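Local coordinates for alpha-tubulin N-acetyltransferase (Danio rerio, PDB 4H6U) that catalyses acetyl transfer from acetyl-coenzyme A to alpha-tubulin through a conserved GNAT-type catalytic core, and has an essential, conformationally plastic N terminus, at the interface of chains A and B. Sequence-based numbering; all coordinates share one arbitrary frame. Chains: chain A/B, Alpha-tubulin N-acetyltransferase.

The interface of chains A and B. Residues chain A 40-42, 90-91, 125; chain B 8-10.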
# COMPACT_ATOMS: atom_id res chain seq x y z
N PRO A 40 -13.37 -9.86 -18.06
CA PRO A 40 -12.34 -10.77 -18.56
C PRO A 40 -12.20 -11.95 -17.62
O PRO A 40 -12.93 -12.02 -16.63
CB PRO A 40 -11.07 -9.92 -18.49
CG PRO A 40 -11.34 -9.01 -17.29
CD PRO A 40 -12.81 -8.71 -17.32
N GLN A 41 -11.27 -12.85 -17.92
CA GLN A 41 -11.02 -13.99 -17.05
C GLN A 41 -10.34 -13.45 -15.81
O GLN A 41 -9.50 -12.55 -15.89
CB GLN A 41 -10.16 -15.04 -17.75
N VAL A 42 -10.74 -14.01 -14.68
CA VAL A 42 -10.34 -13.53 -13.36
C VAL A 42 -9.78 -14.64 -12.50
O VAL A 42 -9.90 -15.82 -12.81
CB VAL A 42 -11.52 -12.89 -12.61
CG1 VAL A 42 -12.06 -11.72 -13.39
CG2 VAL A 42 -12.61 -13.91 -12.36
N VAL A 90 -16.02 -7.83 -9.27
CA VAL A 90 -14.74 -7.83 -9.94
C VAL A 90 -14.19 -6.44 -9.80
O VAL A 90 -14.84 -5.46 -10.17
CB VAL A 90 -14.90 -8.17 -11.43
CG1 VAL A 90 -13.56 -8.25 -12.13
CG2 VAL A 90 -15.68 -9.47 -11.57
N ILE A 91 -12.95 -6.39 -9.35
CA ILE A 91 -12.21 -5.15 -9.26
C ILE A 91 -11.73 -4.82 -10.65
O ILE A 91 -10.99 -5.61 -11.26
CB ILE A 91 -10.99 -5.29 -8.30
CG1 ILE A 91 -11.43 -5.76 -6.89
CG2 ILE A 91 -10.22 -3.97 -8.24
CD1 ILE A 91 -12.71 -5.12 -6.43
N THR A 125 -8.39 -2.32 -15.71
CA THR A 125 -8.09 -3.54 -16.43
C THR A 125 -8.26 -3.27 -17.91
O THR A 125 -9.15 -2.51 -18.29
CB THR A 125 -8.97 -4.74 -15.92
OG1 THR A 125 -8.45 -5.99 -16.41
CG2 THR A 125 -10.44 -4.57 -16.33
N PRO B 8 -8.97 -9.33 -12.27
CA PRO B 8 -8.43 -9.64 -13.60
C PRO B 8 -6.93 -9.91 -13.52
O PRO B 8 -6.21 -9.42 -12.66
CB PRO B 8 -8.73 -8.37 -14.41
CG PRO B 8 -9.86 -7.71 -13.72
CD PRO B 8 -9.73 -8.07 -12.25
N TYR B 9 -6.44 -10.75 -14.42
CA TYR B 9 -5.05 -11.14 -14.34
C TYR B 9 -4.11 -9.94 -14.45
O TYR B 9 -3.15 -9.82 -13.68
CB TYR B 9 -4.71 -12.19 -15.40
CG TYR B 9 -5.33 -13.56 -15.15
CD1 TYR B 9 -5.19 -14.23 -13.93
CD2 TYR B 9 -6.02 -14.20 -16.16
CE1 TYR B 9 -5.75 -15.48 -13.73
CE2 TYR B 9 -6.57 -15.45 -15.97
CZ TYR B 9 -6.44 -16.09 -14.75
OH TYR B 9 -7.00 -17.34 -14.56
N ASP B 10 -4.40 -9.03 -15.37
CA ASP B 10 -3.55 -7.84 -15.54
C ASP B 10 -3.52 -6.91 -14.33
O ASP B 10 -2.45 -6.49 -13.93
CB ASP B 10 -3.92 -7.07 -16.82
CG ASP B 10 -5.34 -6.48 -16.80
OD1 ASP B 10 -6.19 -6.85 -15.95
OD2 ASP B 10 -5.60 -5.63 -17.67
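The phenol ring of B:Tyr9 turns one face to the backbone carbonyls of A:Gln41 and A:Val42. A:Gln41 CB lies on this same side, displaced outward beyond CE2, 4.0 Å from B:Tyr9 CE2. The modelled side chain of A:Gln41 is incomplete.

The ring of B:Pro8 has A:Val42, A:Pro40 and A:Val90 on one face. A:Val42 CG1 lies most squarely over it. A:Pro40 is displaced toward the CB side, with its CG 3.9 Å from B:Pro8 CB. A:Val90 approaches from the CD side, its CG1 3.8 Å from B:Pro8 CD. The carbonyl of A:Ile91 points at the CG-CD edge, where its O is 3.4 Å from B:Pro8 CG. A:Thr125 meets the CB-CG edge, with its CB 3.8 Å from B:Pro8 CG. B:Asp10 of the same chain lies on the other side, off beyond the CB edge rather than over the face.

The patch joins the N-terminal segment of one copy to the core of the other. B:Pro8 ends strand 5-8 and forms an antiparallel bridge with A:Val42, at the start of strand 42-45. Helix 9-13 then begins with B:Tyr9. The interface is two-fold symmetric, so the exchange is mutual. The dimer of the crystal need not be the form in solution.

The polar link lies beside the proline. A:Thr125 OG1 is anti to its own N (chi1 -167°), which turns the hydroxyl toward B:Asp10. The two side chains cross at about a right angle. A:Thr125 OG1 donates to the syn lone pair of B:Asp10 OD1, at 2.5 Å, while B:Asp10 OD2 is 3.1 Å from A:Thr125 OG1.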